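Local structure of alkylhalidase CmlS (Streptomyces venezuelae, 3I3L) at residues Q102-F107 with P444-D449. The protein probably chlorinates a precursor during chloramphenicol biosynthesis, as an FAD-dependent halogenase with a covalently attached flavin. Residues are numbered along the deposited sequence; the frame is centred on the assembly and turned at random.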
ATOM      1  N   GLN A 102     -21.222  13.608   8.363  1.00 39.57           N
ATOM      2  CA  GLN A 102     -20.956  12.270   8.864  1.00 38.59           C
ATOM      3  C   GLN A 102     -20.123  12.441  10.095  1.00 36.47           C
ATOM      4  O   GLN A 102     -19.313  13.358  10.193  1.00 34.08           O
ATOM      5  CB  GLN A 102     -20.193  11.407   7.834  1.00 38.99           C
ATOM      6  CG  GLN A 102     -20.889  11.291   6.479  1.00 41.02           C
ATOM      7  CD  GLN A 102     -22.146  10.429   6.520  1.00 43.91           C
ATOM      8  OE1 GLN A 102     -22.087   9.244   6.856  1.00 45.92           O
ATOM      9  NE2 GLN A 102     -23.287  11.027   6.175  1.00 41.83           N
ATOM     10  N   ALA A 103     -20.326  11.553  11.047  1.00 35.73           N
ATOM     11  CA  ALA A 103     -19.396  11.434  12.167  1.00 34.40           C
ATOM     12  C   ALA A 103     -17.988  11.163  11.563  1.00 32.31           C
ATOM     13  O   ALA A 103     -17.875  10.446  10.564  1.00 31.43           O
ATOM     14  CB  ALA A 103     -19.845  10.239  13.020  1.00 33.46           C
ATOM     15  N   PRO A 104     -16.948  11.690  12.173  1.00 32.26           N
ATOM     16  CA  PRO A 104     -15.554  11.339  11.806  1.00 32.98           C
ATOM     17  C   PRO A 104     -15.250   9.860  11.990  1.00 32.55           C
ATOM     18  O   PRO A 104     -15.898   9.220  12.793  1.00 33.29           O
ATOM     19  CB  PRO A 104     -14.696  12.158  12.806  1.00 32.85           C
ATOM     20  CG  PRO A 104     -15.603  13.263  13.275  1.00 32.92           C
ATOM     21  CD  PRO A 104     -17.013  12.685  13.268  1.00 33.57           C
ATOM     22  N   TRP A 105     -14.308   9.313  11.227  1.00 30.73           N
ATOM     23  CA  TRP A 105     -13.751   8.009  11.587  1.00 31.94           C
ATOM     24  C   TRP A 105     -12.223   7.941  11.573  1.00 32.37           C
ATOM     25  O   TRP A 105     -11.569   8.700  10.844  1.00 32.56           O
ATOM     26  CB  TRP A 105     -14.390   6.858  10.785  1.00 32.03           C
ATOM     27  CG  TRP A 105     -13.938   6.770   9.373  1.00 33.53           C
ATOM     28  CD1 TRP A 105     -14.490   7.396   8.256  1.00 34.90           C
ATOM     29  CD2 TRP A 105     -12.856   5.964   8.904  1.00 39.18           C
ATOM     30  NE1 TRP A 105     -13.785   7.004   7.122  1.00 40.22           N
ATOM     31  CE2 TRP A 105     -12.781   6.134   7.495  1.00 38.90           C
ATOM     32  CE3 TRP A 105     -11.928   5.095   9.550  1.00 38.83           C
ATOM     33  CZ2 TRP A 105     -11.800   5.498   6.723  1.00 40.45           C
ATOM     34  CZ3 TRP A 105     -10.982   4.400   8.757  1.00 41.80           C
ATOM     35  CH2 TRP A 105     -10.920   4.625   7.363  1.00 40.66           C
ATOM     36  N   THR A 106     -11.643   7.077  12.414  1.00 31.17           N
ATOM     37  CA  THR A 106     -10.206   6.982  12.516  1.00 31.69           C
ATOM     38  C   THR A 106      -9.711   5.544  12.344  1.00 33.28           C
ATOM     39  O   THR A 106     -10.263   4.629  12.981  1.00 31.13           O
ATOM     40  CB  THR A 106      -9.747   7.523  13.886  1.00 33.81           C
ATOM     41  OG1 THR A 106      -9.993   8.932  13.930  1.00 33.80           O
ATOM     42  CG2 THR A 106      -8.230   7.231  14.162  1.00 32.13           C
ATOM     43  N   PHE A 107      -8.673   5.364  11.517  1.00 33.54           N
ATOM     44  CA  PHE A 107      -8.016   4.062  11.353  1.00 36.84           C
ATOM     45  C   PHE A 107      -6.767   3.935  12.213  1.00 36.80           C
ATOM     46  O   PHE A 107      -5.722   4.484  11.870  1.00 35.86           O
ATOM     47  CB  PHE A 107      -7.667   3.795   9.875  1.00 37.92           C
ATOM     48  CG  PHE A 107      -7.056   2.416   9.625  1.00 44.08           C
ATOM     49  CD1 PHE A 107      -7.731   1.238  10.004  1.00 49.87           C
ATOM     50  CD2 PHE A 107      -5.799   2.284   9.040  1.00 50.10           C
ATOM     51  CE1 PHE A 107      -7.161  -0.034   9.788  1.00 50.62           C
ATOM     52  CE2 PHE A 107      -5.230   0.982   8.795  1.00 50.49           C
ATOM     53  CZ  PHE A 107      -5.915  -0.148   9.165  1.00 49.99           C
ATOM     54  N   PRO A 444     -21.014  13.377  16.860  1.00 49.19           N
ATOM     55  CA  PRO A 444     -21.239  13.815  15.466  1.00 48.91           C
ATOM     56  C   PRO A 444     -20.078  14.583  14.859  1.00 47.51           C
ATOM     57  O   PRO A 444     -19.968  14.667  13.635  1.00 45.13           O
ATOM     58  CB  PRO A 444     -22.475  14.746  15.569  1.00 49.78           C
ATOM     59  CG  PRO A 444     -22.942  14.655  17.067  1.00 50.98           C
ATOM     60  CD  PRO A 444     -21.736  14.220  17.834  1.00 49.77           C
ATOM     61  N   GLU A 445     -19.241  15.167  15.706  1.00 48.34           N
ATOM     62  CA  GLU A 445     -18.195  16.102  15.268  1.00 48.77           C
ATOM     63  C   GLU A 445     -16.827  15.741  15.856  1.00 48.04           C
ATOM     64  O   GLU A 445     -16.702  14.935  16.797  1.00 47.17           O
ATOM     65  CB  GLU A 445     -18.565  17.543  15.661  1.00 50.22           C
ATOM     66  CG  GLU A 445     -19.503  17.669  16.923  1.00 55.50           C
ATOM     67  CD  GLU A 445     -18.759  17.547  18.266  1.00 59.83           C
ATOM     68  OE1 GLU A 445     -19.194  16.737  19.135  1.00 57.01           O
ATOM     69  OE2 GLU A 445     -17.723  18.253  18.429  1.00 62.80           O
ATOM     70  N   LEU A 446     -15.801  16.355  15.290  1.00 46.01           N
ATOM     71  CA  LEU A 446     -14.436  16.029  15.617  1.00 44.92           C
ATOM     72  C   LEU A 446     -14.015  16.832  16.855  1.00 46.01           C
ATOM     73  O   LEU A 446     -14.181  18.056  16.894  1.00 45.94           O
ATOM     74  CB  LEU A 446     -13.552  16.379  14.413  1.00 43.49           C
ATOM     75  CG  LEU A 446     -12.081  15.968  14.441  1.00 42.76           C
ATOM     76  CD1 LEU A 446     -11.946  14.497  14.286  1.00 31.29           C
ATOM     77  CD2 LEU A 446     -11.328  16.724  13.358  1.00 39.13           C
ATOM     78  N   SER A 447     -13.463  16.139  17.858  1.00 45.76           N
ATOM     79  CA  SER A 447     -13.142  16.739  19.132  1.00 45.91           C
ATOM     80  C   SER A 447     -12.020  15.984  19.839  1.00 47.32           C
ATOM     81  O   SER A 447     -11.775  14.759  19.597  1.00 46.39           O
ATOM     82  CB  SER A 447     -14.382  16.763  20.018  1.00 46.71           C
ATOM     83  OG  SER A 447     -13.996  16.640  21.364  1.00 48.05           O
ATOM     84  N   ASP A 448     -11.357  16.702  20.745  1.00 47.30           N
ATOM     85  CA  ASP A 448     -10.286  16.134  21.545  1.00 47.10           C
ATOM     86  C   ASP A 448     -10.857  15.234  22.641  1.00 46.49           C
ATOM     87  O   ASP A 448     -10.130  14.599  23.400  1.00 47.91           O
ATOM     88  CB  ASP A 448      -9.409  17.239  22.108  1.00 46.63           C
ATOM     89  CG  ASP A 448      -7.936  16.881  22.086  1.00 49.30           C
ATOM     90  OD1 ASP A 448      -7.623  15.685  21.903  1.00 51.41           O
ATOM     91  OD2 ASP A 448      -7.078  17.791  22.287  1.00 51.96           O
ATOM     92  N   ASP A 449     -12.173  15.166  22.698  1.00 47.41           N
ATOM     93  CA  ASP A 449     -12.869  14.152  23.493  1.00 47.84           C
ATOM     94  C   ASP A 449     -12.521  12.744  23.041  1.00 47.10           C
ATOM     95  O   ASP A 449     -12.636  11.783  23.820  1.00 48.88           O
ATOM     96  CB  ASP A 449     -14.379  14.359  23.403  1.00 48.59           C
ATOM     97  CG  ASP A 449     -14.894  15.385  24.416  1.00 51.16           C
ATOM     98  OD1 ASP A 449     -14.074  15.876  25.207  1.00 54.62           O
ATOM     99  OD2 ASP A 449     -16.113  15.685  24.428  1.00 49.69           O
TER
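P104 packs against the backbone of P444-L446 in a small surface contact of van der Waals character, where the chain leading into strand 105-108 meets the loop that follows helix 430-439. On the side of 102-107 the ring of P104 makes most of the contact. P104 CD lies 3.6 Å from P444 O, and P104 CG rests against the peptide joining E445 to L446, 3.7 Å from L446 N. A rigid, apolar ring with no amide hydrogen suits this place, since it can lie on a neighbouring backbone through carbon atoms alone. The L446 side chain adds to the same contact: L446 CB is 3.9 Å from P104 CG, and with its CG anti to the backbone N (chi1 -173°) the leucine brings CD1 to 3.9 Å from P104 CB. Beside the ring, A103 CA points its hydrogen at P444 O over 3.6 Å, nearly straight at 162°, and the short side chain of A103 is consistent with so close an approach of the backbones. H441, from the same loop, touches both P104 and L446; P104 also touches L97 and L446 touches T95, both in strand 89-97, the antiparallel partner of strand 105-108, while W105, next to P104, packs on M435 and I436 of helix 430-439.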